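Long-range contacts in hypothetical protein (Clostridium sporogenes ATCC 15579, PDB 4QRK), which is of unknown function but, as a putative cell adhesion protein built as a right-handed beta-helix, may take part in attachment at the cell surface: residues 12-17 with 47-52; 72-77 with 93-98; 155-160 with 212-217; 149-154 with 206-211. One frame throughout, in Å; residues are numbered along the deposited sequence. Where two conformers were deposited one is given.

How the contacts relate
Contacts 1 and 3 belong to one wall of the beta-helix and lie near its two ends, their centres about 29 Å apart. Contact 4 belongs to the facing wall, and contact 2 bridges the two walls. Contacts 1, 3 and 4 are partly buried backbone pairings, antiparallel in contact 1 and parallel in the others. Contact 2 is buried, lacks hydrogen bonds across its segments and rests mostly on side chains, with the backbone at Gln76 against the indole edge. Its strand 91-98 pairs by backbone with strand 46-52 of contact 1, and Trp93 packs on Phe50. Contacts 3 and 4 join at a corner. Charged groups occupy both sheet faces in contact 1; calcium sits outward in contact 4.

Contact 1 (12-17 with 47-52); sequences EEIKIV and KGKFIY
Lys15 lays the first half of its side chain against the ring of Phe50, which it crosses at about a right angle. Lys15 CB lies 3.8 Å from Phe50 CE2. Lys15 CG comes closest, obliquely, at 3.7 Å from Phe50 CE2, and Lys15 CD keeps 3.8 Å to Phe50 CE2. The chain then bends at its last torsion (chi4 -68°), which turns NZ to a salt bridge with Glu13 OE1 in its own strand, at 3.5 Å. The other oxygen, Glu13 OE2, takes a hydrogen bond of 2.6 Å from Tyr52 OH. That hydroxyl stands above the carboxylate plane, 70° out of it, while Glu13 CD lies at the edge of the tyrosine ring. Lys58 adds a second positive charge at OE2. On the opposite face of the sheet, Glu12 OE1 and Lys49 NZ form a long salt bridge of 3.5 Å.

Beneath these groups runs an antiparallel ladder, its strand axes 158° apart, in which Glu13 with Phe50 and Lys15 with Gly48 are the hydrogen-bonded pairs. Strand 11-17 is thereby added as the outermost strand of its sheet at one end of the beta-helix. With a tyrosine hydroxyl and two ammonium groups around its carboxylate, Glu13 is probably held as the anion, and the lysine that probably helps neutralise it also covers part of Phe50 with its methylenes.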
loop_
_atom_site.group_PDB
_atom_site.type_symbol
_atom_site.label_atom_id
_atom_site.label_comp_id
_atom_site.label_asym_id
_atom_site.label_seq_id
_atom_site.Cartn_x
_atom_site.Cartn_y
_atom_site.Cartn_z
ATOM N N GLU A 12 0.067 23.121 -3.776
ATOM C CA GLU A 12 0.491 22.348 -2.614
ATOM C C GLU A 12 -0.443 22.546 -1.464
ATOM O O GLU A 12 -0.822 23.682 -1.165
ATOM C CB GLU A 12 1.917 22.726 -2.197
ATOM C CG GLU A 12 2.934 22.514 -3.308
ATOM C CD GLU A 12 4.376 22.674 -2.846
ATOM O OE1 GLU A 12 4.643 22.651 -1.626
ATOM O OE2 GLU A 12 5.244 22.833 -3.722
ATOM N N GLU A 13 -0.799 21.433 -0.819
ATOM C CA GLU A 13 -1.783 21.430 0.254
ATOM C C GLU A 13 -1.407 20.423 1.286
ATOM O O GLU A 13 -0.875 19.356 0.941
ATOM C CB GLU A 13 -3.150 20.951 -0.238
ATOM C CG GLU A 13 -3.705 21.670 -1.419
ATOM C CD GLU A 13 -5.002 21.047 -1.902
ATOM O OE1 GLU A 13 -5.201 19.824 -1.719
ATOM O OE2 GLU A 13 -5.821 21.799 -2.473
ATOM N N ILE A 14 -1.717 20.762 2.522
ATOM C CA ILE A 14 -1.628 19.841 3.637
ATOM C C ILE A 14 -3.040 19.505 4.115
ATOM O O ILE A 14 -3.923 20.376 4.152
ATOM C CB ILE A 14 -0.844 20.445 4.812
ATOM C CG1 ILE A 14 0.531 20.934 4.365
ATOM C CG2 ILE A 14 -0.710 19.447 5.925
ATOM C CD1 ILE A 14 1.440 19.872 3.861
ATOM N N LYS A 15 -3.244 18.250 4.474
ATOM C CA LYS A 15 -4.524 17.809 5.046
ATOM C C LYS A 15 -4.174 17.030 6.274
ATOM O O LYS A 15 -3.258 16.220 6.251
ATOM C CB LYS A 15 -5.264 16.948 4.044
ATOM C CG LYS A 15 -5.582 17.736 2.753
ATOM C CD LYS A 15 -6.577 17.006 1.851
ATOM C CE LYS A 15 -6.805 17.720 0.508
ATOM N NZ LYS A 15 -7.519 19.004 0.721
ATOM N N ILE A 16 -4.883 17.297 7.350
ATOM C CA ILE A 16 -4.657 16.627 8.617
ATOM C C ILE A 16 -6.001 16.129 9.111
ATOM O O ILE A 16 -6.976 16.872 9.126
ATOM C CB ILE A 16 -4.099 17.603 9.633
ATOM C CG1 ILE A 16 -2.680 17.996 9.258
ATOM C CG2 ILE A 16 -4.127 16.996 11.035
ATOM C CD1 ILE A 16 -2.202 19.220 9.963
ATOM N N VAL A 17 -6.040 14.873 9.517
ATOM C CA VAL A 17 -7.272 14.250 9.980
ATOM C C VAL A 17 -7.115 13.808 11.440
ATOM O O VAL A 17 -6.177 13.086 11.764
ATOM C CB VAL A 17 -7.628 13.055 9.097
ATOM C CG1 VAL A 17 -8.872 12.352 9.635
ATOM C CG2 VAL A 17 -7.810 13.522 7.654
ATOM N N LYS A 47 -1.731 12.628 8.207
ATOM C CA LYS A 47 -1.328 13.923 7.721
ATOM C C LYS A 47 -0.821 13.679 6.327
ATOM O O LYS A 47 -0.104 12.705 6.059
ATOM C CB LYS A 47 -0.226 14.525 8.596
ATOM C CG LYS A 47 0.340 15.827 8.027
ATOM C CD LYS A 47 1.488 16.410 8.829
ATOM C CE LYS A 47 2.790 15.625 8.675
ATOM N NZ LYS A 47 3.143 14.811 9.913
ATOM N N GLY A 48 -1.182 14.553 5.415
ATOM C CA GLY A 48 -0.704 14.400 4.063
ATOM C C GLY A 48 -0.335 15.713 3.430
ATOM O O GLY A 48 -0.945 16.748 3.714
ATOM N N LYS A 49 0.682 15.666 2.576
ATOM C CA LYS A 49 1.010 16.769 1.684
ATOM C C LYS A 49 0.780 16.341 0.224
ATOM O O LYS A 49 1.306 15.317 -0.229
ATOM C CB LYS A 49 2.472 17.184 1.882
ATOM C CG LYS A 49 2.845 18.430 1.071
ATOM C CD LYS A 49 4.324 18.738 1.186
ATOM C CE LYS A 49 4.697 19.984 0.412
ATOM N NZ LYS A 49 6.159 20.248 0.445
ATOM N N PHE A 50 0.002 17.138 -0.491
ATOM C CA PHE A 50 -0.466 16.783 -1.824
ATOM C C PHE A 50 0.034 17.858 -2.745
ATOM O O PHE A 50 -0.120 19.065 -2.455
ATOM C CB PHE A 50 -2.003 16.714 -1.827
ATOM C CG PHE A 50 -2.532 15.756 -0.824
ATOM C CD1 PHE A 50 -2.726 14.436 -1.157
ATOM C CD2 PHE A 50 -2.729 16.146 0.477
ATOM C CE1 PHE A 50 -3.190 13.528 -0.239
ATOM C CE2 PHE A 50 -3.182 15.257 1.407
ATOM C CZ PHE A 50 -3.409 13.910 1.042
ATOM N N ILE A 51 0.684 17.415 -3.819
ATOM C CA ILE A 51 1.231 18.311 -4.841
ATOM C C ILE A 51 0.654 17.933 -6.187
ATOM O O ILE A 51 0.698 16.767 -6.591
ATOM C CB ILE A 51 2.724 18.245 -4.889
ATOM C CG1 ILE A 51 3.280 18.648 -3.526
ATOM C CG2 ILE A 51 3.292 19.187 -5.952
ATOM C CD1 ILE A 51 4.789 18.336 -3.413
ATOM N N TYR A 52 0.046 18.897 -6.859
ATOM C CA TYR A 52 -0.645 18.583 -8.114
ATOM C C TYR A 52 -0.564 19.769 -9.074
ATOM O O TYR A 52 -0.781 20.897 -8.670
ATOM C CB TYR A 52 -2.111 18.099 -7.860
ATOM C CG TYR A 52 -3.008 19.045 -7.103
ATOM C CD1 TYR A 52 -3.040 19.060 -5.721
ATOM C CD2 TYR A 52 -3.837 19.924 -7.781
ATOM C CE1 TYR A 52 -3.856 19.970 -5.036
ATOM C CE2 TYR A 52 -4.663 20.809 -7.109
ATOM C CZ TYR A 52 -4.658 20.821 -5.733
ATOM O OH TYR A 52 -5.472 21.699 -5.075
#

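Contact 2 (72-77 with 93-98); sequences LEISQP and WNINLN
Ile74 and Trp93 reach toward each other from facing strands and slide past in opposite directions, the branched side chain lying over one face of the indole. The methyl CG2 does the touching. It sits 4.0 Å from the centroid of the six-membered ring of Trp93 and 28° off the ring normal, which qualifies as a CH-pi contact. Its nearest ring atom is Trp93 CZ3, at 3.6 Å from Ile74 CG2. The rim of the same ring is met by the backbone N and the CB of Gln76: Gln76 N lies in the ring plane, 3.5 Å from Trp93 CH2, and Gln76 CB is 3.9 Å from Trp93 CZ2. The indole thus has an aliphatic group over its face and the chain of segment 72-77 across its far edge.

The axes of strands 72-75 and 93-98 stay 11.3 Å apart, with directions 166° from parallel, and no hydrogen bond joins the segments. This is the spacing of two walls rather than of neighbours in one sheet: strand 69-75 belongs to one sheet of the beta-helix and strand 91-98 to the other, and their inward side chains fill the interior between them. Phe31 and Phe50 both meet Trp93 edge-to-face, extending the aromatic part of this filling, while Leu36 also packs on the indole.

Further along the strands the contact becomes purely aliphatic, with Ile74 CD1 4.2 Å from Ile95 CD1. Met46 packs against both isoleucines. The amide end of Gln76 is engaged apart from the indole, its OE1 accepting a hydrogen bond from Val33 N.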
loop_
_atom_site.group_PDB
_atom_site.type_symbol
_atom_site.label_atom_id
_atom_site.label_comp_id
_atom_site.label_asym_id
_atom_site.label_seq_id
_atom_site.Cartn_x
_atom_site.Cartn_y
_atom_site.Cartn_z
ATOM N N LEU A 72 -11.729 6.744 5.950
ATOM C CA LEU A 72 -10.996 7.840 5.330
ATOM C C LEU A 72 -10.757 7.500 3.878
ATOM O O LEU A 72 -10.055 6.536 3.555
ATOM C CB LEU A 72 -9.670 8.085 6.045
ATOM C CG LEU A 72 -8.696 9.176 5.545
ATOM C CD1 LEU A 72 -9.334 10.507 5.252
ATOM C CD2 LEU A 72 -7.643 9.349 6.575
ATOM N N GLU A 73 -11.307 8.327 3.008
ATOM C CA GLU A 73 -11.152 8.107 1.603
ATOM C C GLU A 73 -10.467 9.292 0.945
ATOM O O GLU A 73 -10.842 10.439 1.139
ATOM C CB GLU A 73 -12.510 7.879 0.961
ATOM C CG GLU A 73 -12.405 7.619 -0.519
ATOM C CD GLU A 73 -13.736 7.245 -1.111
ATOM O OE1 GLU A 73 -14.629 8.128 -1.207
ATOM O OE2 GLU A 73 -13.884 6.055 -1.448
ATOM N N ILE A 74 -9.483 9.006 0.121
ATOM C CA ILE A 74 -8.795 10.068 -0.600
ATOM C C ILE A 74 -8.789 9.665 -2.057
ATOM O O ILE A 74 -8.304 8.583 -2.410
ATOM C CB ILE A 74 -7.373 10.250 -0.113
ATOM C CG1 ILE A 74 -7.323 10.184 1.417
ATOM C CG2 ILE A 74 -6.801 11.566 -0.694
ATOM C CD1 ILE A 74 -5.990 10.541 2.012
ATOM N N SER A 75 -9.327 10.533 -2.907
ATOM C CA SER A 75 -9.458 10.234 -4.326
ATOM C C SER A 75 -8.977 11.351 -5.232
ATOM O O SER A 75 -9.262 12.517 -4.971
ATOM C CB SER A 75 -10.916 9.898 -4.627
ATOM O OG SER A 75 -11.285 8.767 -3.873
ATOM N N GLN A 76 -8.191 10.979 -6.265
ATOM C CA GLN A 76 -7.793 11.895 -7.353
ATOM C C GLN A 76 -8.986 11.892 -8.283
ATOM O O GLN A 76 -9.414 10.806 -8.699
ATOM C CB GLN A 76 -6.569 11.370 -8.139
ATOM C CG GLN A 76 -5.938 12.391 -9.130
ATOM C CD GLN A 76 -4.798 11.752 -9.984
ATOM O OE1 GLN A 76 -4.391 10.635 -9.736
ATOM N NE2 GLN A 76 -4.300 12.472 -10.967
ATOM N N PRO A 77 -9.556 13.067 -8.603
ATOM C CA PRO A 77 -10.678 13.048 -9.547
ATOM C C PRO A 77 -10.290 12.284 -10.822
ATOM O O PRO A 77 -9.235 12.549 -11.452
ATOM C CB PRO A 77 -10.906 14.536 -9.889
ATOM C CG PRO A 77 -10.310 15.329 -8.709
ATOM C CD PRO A 77 -9.129 14.437 -8.259
ATOM N N TRP A 93 1.379 12.416 -3.655
ATOM C CA TRP A 93 0.740 12.337 -2.367
ATOM C C TRP A 93 1.736 11.736 -1.379
ATOM O O TRP A 93 2.262 10.620 -1.555
ATOM C CB TRP A 93 -0.515 11.450 -2.396
ATOM C CG TRP A 93 -1.670 11.917 -3.240
ATOM C CD1 TRP A 93 -1.727 13.001 -4.089
ATOM C CD2 TRP A 93 -2.929 11.250 -3.347
ATOM N NE1 TRP A 93 -2.968 13.053 -4.697
ATOM C CE2 TRP A 93 -3.710 11.971 -4.279
ATOM C CE3 TRP A 93 -3.465 10.111 -2.739
ATOM C CZ2 TRP A 93 -5.016 11.596 -4.601
ATOM C CZ3 TRP A 93 -4.751 9.729 -3.079
ATOM C CH2 TRP A 93 -5.512 10.470 -4.003
ATOM N N ASN A 94 1.991 12.477 -0.327
ATOM C CA ASN A 94 2.905 12.010 0.712
ATOM C C ASN A 94 2.159 11.950 2.006
ATOM O O ASN A 94 1.761 12.977 2.527
ATOM C CB ASN A 94 4.068 12.983 0.823
ATOM C CG ASN A 94 4.793 13.150 -0.477
ATOM O OD1 ASN A 94 5.459 12.242 -0.918
ATOM N ND2 ASN A 94 4.623 14.291 -1.123
ATOM N N ILE A 95 1.912 10.739 2.488
ATOM C CA ILE A 95 0.991 10.506 3.589
ATOM C C ILE A 95 1.694 9.934 4.821
ATOM O O ILE A 95 2.463 8.973 4.694
ATOM C CB ILE A 95 -0.124 9.538 3.122
ATOM C CG1 ILE A 95 -0.973 10.246 2.036
ATOM C CG2 ILE A 95 -0.993 9.078 4.299
ATOM C CD1 ILE A 95 -1.983 9.343 1.392
ATOM N N ASN A 96 1.460 10.539 5.990
ATOM C CA ASN A 96 1.960 9.990 7.254
ATOM C C ASN A 96 0.772 9.441 8.037
ATOM O O ASN A 96 -0.253 10.138 8.202
ATOM C CB ASN A 96 2.685 11.012 8.181
ATOM C CG ASN A 96 3.868 11.727 7.556
ATOM O OD1 ASN A 96 4.081 12.921 7.854
ATOM N ND2 ASN A 96 4.658 11.047 6.746
ATOM N N LEU A 97 0.912 8.222 8.553
ATOM C CA LEU A 97 -0.174 7.543 9.250
ATOM C C LEU A 97 0.148 7.272 10.728
ATOM O O LEU A 97 1.305 7.078 11.114
ATOM C CB LEU A 97 -0.460 6.177 8.590
ATOM C CG LEU A 97 -1.078 6.208 7.182
ATOM C CD1 LEU A 97 -1.328 4.774 6.715
ATOM C CD2 LEU A 97 -2.345 7.024 7.189
ATOM N N ASN A 98 -0.910 7.210 11.529
ATOM C CA ASN A 98 -0.792 6.934 12.944
ATOM C C ASN A 98 -0.243 5.521 13.116
ATOM O O ASN A 98 -0.618 4.620 12.351
ATOM C CB ASN A 98 -2.160 7.024 13.594
ATOM C CG ASN A 98 -2.085 6.879 15.096
ATOM O OD1 ASN A 98 -2.183 5.768 15.650
ATOM N ND2 ASN A 98 -1.852 8.001 15.767
#

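Contact 3 (155-160 with 212-217); sequences VGEATV and VGAINI
Glu157 and Asn216 meet through polar side-chain bonds on the outward side of a parallel strand pair. Asn216 ND2 donates to two acceptors of the other segment: Glu157 OE2 at 2.9 Å and Thr159 OG1 at 3.2 Å. Both acceptors lie close to its amide plane, whereas the carboxylate is turned 54° from that plane and receives the bond on its anti side, 33° out of its own plane. Glu157 CG stands anti to the backbone N (chi1 -161°), and the chain runs extended beyond it to the asparagine. The remaining amide oxygen, Asn216 OD1, accepts from Asn180 ND2, so the amide is held at both ends and links adjoining strands.

Backbone bonds form the second group. Ala158 N donates to Ala214 O, Asn216 N to Ala158 O at 2.8 Å, and Val160 N to Asn216 O, the alternating pattern of parallel strands. Such a ladder between adjacent coils defines one wall of the right-handed beta-helix, where strand 215-219 is inserted between strands 157-162 and 179-180. At the corner preceding the strands, Gly156 N donates to Val212 O at 2.8 Å.

Weaker contacts and solvent make up the rest. Gly213 CA comes to 3.1 Å from Gly156 O in a CA-H...O contact, an approach its lack of a side chain permits. Water 1 donates to Gly156 O and Ala214 O. Apolar contact is slight: Val155 CG2 lies 4.2 Å from Val212 CB.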
loop_
_atom_site.group_PDB
_atom_site.type_symbol
_atom_site.label_atom_id
_atom_site.label_comp_id
_atom_site.label_asym_id
_atom_site.label_seq_id
_atom_site.Cartn_x
_atom_site.Cartn_y
_atom_site.Cartn_z
ATOM N N VAL A 155 0.923 -4.394 -15.224
ATOM C CA VAL A 155 2.251 -4.402 -15.800
ATOM C C VAL A 155 3.173 -3.635 -14.843
ATOM O O VAL A 155 2.917 -2.473 -14.461
ATOM C CB VAL A 155 2.273 -3.735 -17.215
ATOM C CG1 VAL A 155 3.709 -3.579 -17.727
ATOM C CG2 VAL A 155 1.449 -4.533 -18.179
ATOM N N GLY A 156 4.266 -4.263 -14.460
ATOM C CA GLY A 156 5.221 -3.600 -13.602
ATOM C C GLY A 156 5.772 -4.545 -12.564
ATOM O O GLY A 156 5.481 -5.732 -12.553
ATOM N N GLU A 157 6.553 -3.981 -11.669
ATOM C CA GLU A 157 7.273 -4.722 -10.637
ATOM C C GLU A 157 6.642 -4.487 -9.285
ATOM O O GLU A 157 6.113 -3.401 -9.019
ATOM C CB GLU A 157 8.715 -4.171 -10.590
ATOM C CG GLU A 157 9.748 -5.064 -9.926
ATOM C CD GLU A 157 11.198 -4.739 -10.376
ATOM O OE1 GLU A 157 11.422 -3.627 -10.916
ATOM O OE2 GLU A 157 12.104 -5.594 -10.199
ATOM N N ALA A 158 6.719 -5.495 -8.422
ATOM C CA ALA A 158 6.294 -5.365 -7.035
ATOM C C ALA A 158 7.430 -5.908 -6.150
ATOM O O ALA A 158 7.998 -6.969 -6.448
ATOM C CB ALA A 158 5.005 -6.142 -6.814
ATOM N N THR A 159 7.819 -5.149 -5.132
ATOM C CA THR A 159 8.850 -5.568 -4.181
ATOM C C THR A 159 8.303 -5.444 -2.792
ATOM O O THR A 159 7.750 -4.387 -2.421
ATOM C CB THR A 159 10.088 -4.674 -4.245
ATOM O OG1 THR A 159 10.670 -4.785 -5.524
ATOM C CG2 THR A 159 11.149 -5.099 -3.192
ATOM N N VAL A 160 8.402 -6.525 -2.028
ATOM C CA VAL A 160 7.847 -6.555 -0.696
ATOM C C VAL A 160 8.900 -7.018 0.312
ATOM O O VAL A 160 9.555 -8.036 0.080
ATOM C CB VAL A 160 6.636 -7.491 -0.670
ATOM C CG1 VAL A 160 5.908 -7.395 0.629
ATOM C CG2 VAL A 160 5.680 -7.116 -1.813
ATOM N N VAL A 212 2.367 -8.868 -16.084
ATOM C CA VAL A 212 3.686 -8.857 -16.683
ATOM C C VAL A 212 4.597 -8.062 -15.765
ATOM O O VAL A 212 4.407 -6.839 -15.541
ATOM C CB VAL A 212 3.651 -8.156 -18.070
ATOM C CG1 VAL A 212 5.030 -8.005 -18.616
ATOM C CG2 VAL A 212 2.794 -8.955 -19.034
ATOM N N GLY A 213 5.607 -8.724 -15.248
ATOM C CA GLY A 213 6.565 -8.044 -14.390
ATOM C C GLY A 213 7.135 -8.950 -13.335
ATOM O O GLY A 213 6.830 -10.120 -13.272
ATOM N N ALA A 214 7.995 -8.399 -12.510
ATOM C CA ALA A 214 8.729 -9.191 -11.532
ATOM C C ALA A 214 8.086 -9.044 -10.161
ATOM O O ALA A 214 7.539 -7.991 -9.823
ATOM C CB ALA A 214 10.150 -8.692 -11.489
ATOM N N ILE A 215 8.164 -10.094 -9.376
ATOM C CA ILE A 215 7.805 -10.049 -7.997
ATOM C C ILE A 215 9.044 -10.357 -7.180
ATOM O O ILE A 215 9.633 -11.446 -7.300
ATOM C CB ILE A 215 6.741 -11.099 -7.694
ATOM C CG1 ILE A 215 5.471 -10.768 -8.448
ATOM C CG2 ILE A 215 6.473 -11.175 -6.189
ATOM C CD1 ILE A 215 4.445 -11.908 -8.427
ATOM N N ASN A 216 9.434 -9.398 -6.350
ATOM C CA ASN A 216 10.624 -9.533 -5.524
ATOM C C ASN A 216 10.228 -9.614 -4.088
ATOM O O ASN A 216 9.642 -8.681 -3.571
ATOM C CB ASN A 216 11.506 -8.319 -5.709
ATOM C CG ASN A 216 11.906 -8.116 -7.159
ATOM O OD1 ASN A 216 12.483 -8.989 -7.772
ATOM N ND2 ASN A 216 11.554 -6.987 -7.708
ATOM N N ILE A 217 10.498 -10.740 -3.447
ATOM C CA ILE A 217 10.201 -10.844 -2.026
ATOM C C ILE A 217 11.463 -11.050 -1.220
ATOM O O ILE A 217 12.322 -11.858 -1.580
ATOM C CB ILE A 217 9.144 -11.960 -1.709
ATOM C CG1 ILE A 217 9.450 -13.255 -2.400
ATOM C CG2 ILE A 217 7.765 -11.534 -2.187
ATOM C CD1 ILE A 217 8.600 -14.382 -1.869
HETATM O O HOH W 1 4.618 -7.038 -10.182
#

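Contact 4 (149-154 with 206-211); sequences VNIEGG and VNIEAG. With CA (calcium ion), chain B.
Glu152 and Glu209 lie side by side, pointing the same way, with their carboxylate planes 36° apart. Glu209 OE1 stands over one face of the Glu152 carboxylate, 3.6 Å from Glu152 CD. A calcium ion lies in the plane of that carboxylate, at the edge bearing both oxygens, and is bound in bidentate fashion by Glu152 OE1 at 2.7 Å and Glu152 OE2 at 2.9 Å. Farther back, Asn150 OD1 is 3.7 Å from Asn207 CB, while Asn150 ND2 donates to Asn127 OD1 on the adjoining strand. These paired like residues form outward-facing rows on stacked coils of the right-handed beta-helix, where strand 203-210 is inserted between strands 147-153 and 167-174.

Four waters and one further atom from outside these segments complete the calcium shell. Water 4, a metal ligand, also donates to Glu209 OE1 at 2.9 Å, making Glu209 a second-shell partner. Metal and water would probably ease the repulsion between the neighbouring carboxylates. Water 3 ties Glu209 OE1 to Ile151 O as well.

On the inward face, Val149 meets Val206 and Ile151 meets Ile208, while Val160 and Ile215 of the facing wall close over Ile208. The parallel ladder continues from Asn207 N donating to Val149 O as far as the corner. There Gly211 N donates to Gly153 O at 3.0 Å, with the donor 37° out of the carbonyl plane.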
loop_
_atom_site.group_PDB
_atom_site.type_symbol
_atom_site.label_atom_id
_atom_site.label_comp_id
_atom_site.label_asym_id
_atom_site.label_seq_id
_atom_site.Cartn_x
_atom_site.Cartn_y
_atom_site.Cartn_z
ATOM N N VAL A 149 -2.387 -9.588 3.283
ATOM C CA VAL A 149 -1.914 -8.697 2.238
ATOM C C VAL A 149 -2.249 -9.250 0.872
ATOM O O VAL A 149 -1.885 -10.376 0.548
ATOM C CB VAL A 149 -0.398 -8.475 2.332
ATOM C CG1 VAL A 149 0.108 -7.600 1.189
ATOM C CG2 VAL A 149 -0.043 -7.849 3.665
ATOM N N ASN A 150 -2.938 -8.451 0.068
ATOM C CA ASN A 150 -3.268 -8.836 -1.312
ATOM C C ASN A 150 -2.751 -7.786 -2.281
ATOM O O ASN A 150 -3.106 -6.611 -2.167
ATOM C CB ASN A 150 -4.785 -9.007 -1.486
ATOM C CG ASN A 150 -5.383 -10.010 -0.472
ATOM O OD1 ASN A 150 -5.098 -11.203 -0.539
ATOM N ND2 ASN A 150 -6.177 -9.514 0.488
ATOM N N ILE A 151 -1.914 -8.206 -3.236
ATOM C CA ILE A 151 -1.345 -7.251 -4.206
ATOM C C ILE A 151 -1.592 -7.749 -5.623
ATOM O O ILE A 151 -1.286 -8.877 -5.962
ATOM C CB ILE A 151 0.184 -7.071 -3.992
ATOM C CG1 ILE A 151 0.479 -6.540 -2.590
ATOM C CG2 ILE A 151 0.723 -6.092 -4.972
ATOM C CD1 ILE A 151 1.881 -6.736 -2.141
ATOM N N GLU A 152 -2.169 -6.899 -6.447
ATOM C CA GLU A 152 -2.466 -7.292 -7.811
ATOM C C GLU A 152 -2.017 -6.179 -8.773
ATOM O O GLU A 152 -2.463 -5.031 -8.662
ATOM C CB GLU A 152 -3.961 -7.610 -7.912
ATOM C CG GLU A 152 -4.366 -8.135 -9.266
ATOM C CD GLU A 152 -5.837 -8.480 -9.349
ATOM O OE1 GLU A 152 -6.604 -8.081 -8.431
ATOM O OE2 GLU A 152 -6.213 -9.153 -10.344
ATOM N N GLY A 153 -1.120 -6.532 -9.696
ATOM C CA GLY A 153 -0.522 -5.596 -10.620
ATOM C C GLY A 153 -0.769 -6.041 -12.047
ATOM O O GLY A 153 -0.861 -7.227 -12.335
ATOM N N GLY A 154 -0.900 -5.076 -12.936
ATOM C CA GLY A 154 -1.093 -5.348 -14.340
ATOM C C GLY A 154 0.265 -5.517 -14.981
ATOM O O GLY A 154 0.699 -6.624 -15.258
ATOM N N VAL A 206 0.266 -13.532 2.408
ATOM C CA VAL A 206 0.441 -12.591 1.300
ATOM C C VAL A 206 0.084 -13.260 -0.013
ATOM O O VAL A 206 0.604 -14.324 -0.337
ATOM C CB VAL A 206 1.904 -12.069 1.254
ATOM C CG1 VAL A 206 2.045 -11.009 0.215
ATOM C CG2 VAL A 206 2.324 -11.491 2.591
ATOM N N ASN A 207 -0.845 -12.665 -0.747
ATOM C CA ASN A 207 -1.105 -13.048 -2.117
ATOM C C ASN A 207 -0.622 -11.939 -3.055
ATOM O O ASN A 207 -1.006 -10.787 -2.883
ATOM C CB ASN A 207 -2.595 -13.344 -2.273
ATOM C CG ASN A 207 -3.006 -14.608 -1.539
ATOM O OD1 ASN A 207 -3.329 -14.586 -0.349
ATOM N ND2 ASN A 207 -2.967 -15.722 -2.245
ATOM N N ILE A 208 0.242 -12.286 -4.012
ATOM C CA ILE A 208 0.765 -11.295 -4.970
ATOM C C ILE A 208 0.565 -11.839 -6.362
ATOM O O ILE A 208 0.927 -12.985 -6.638
ATOM C CB ILE A 208 2.286 -11.035 -4.840
ATOM C CG1 ILE A 208 2.672 -10.722 -3.401
ATOM C CG2 ILE A 208 2.691 -9.805 -5.721
ATOM C CD1 ILE A 208 4.162 -10.517 -3.184
ATOM N N GLU A 209 -0.031 -11.028 -7.221
ATOM C CA GLU A 209 -0.273 -11.416 -8.601
ATOM C C GLU A 209 0.299 -10.315 -9.465
ATOM O O GLU A 209 0.086 -9.123 -9.202
ATOM C CB GLU A 209 -1.769 -11.525 -8.906
ATOM C CG GLU A 209 -2.534 -12.592 -8.124
ATOM C CD GLU A 209 -4.032 -12.596 -8.473
ATOM O OE1 GLU A 209 -4.751 -11.640 -8.102
ATOM O OE2 GLU A 209 -4.486 -13.552 -9.133
ATOM N N ALA A 210 1.009 -10.702 -10.502
ATOM C CA ALA A 210 1.524 -9.728 -11.464
ATOM C C ALA A 210 1.222 -10.248 -12.852
ATOM O O ALA A 210 1.508 -11.384 -13.162
ATOM C CB ALA A 210 3.021 -9.526 -11.289
ATOM N N GLY A 211 0.656 -9.418 -13.699
ATOM C CA GLY A 211 0.416 -9.840 -15.078
ATOM C C GLY A 211 1.731 -9.993 -15.815
ATOM O O GLY A 211 2.145 -11.084 -16.168
HETATM CA CA CA B . -8.944 -9.137 -9.393
HETATM O O HOH W 2 -3.712 -12.767 1.588
HETATM O O HOH W 3 -3.829 -10.656 -5.294
HETATM O O HOH W 4 -7.520 -11.389 -8.747
HETATM O O HOH W 5 -11.114 -8.957 -10.725
HETATM O O HOH W 6 -9.466 -10.296 -7.417
HETATM O O HOH W 7 -8.809 -10.596 -11.532
#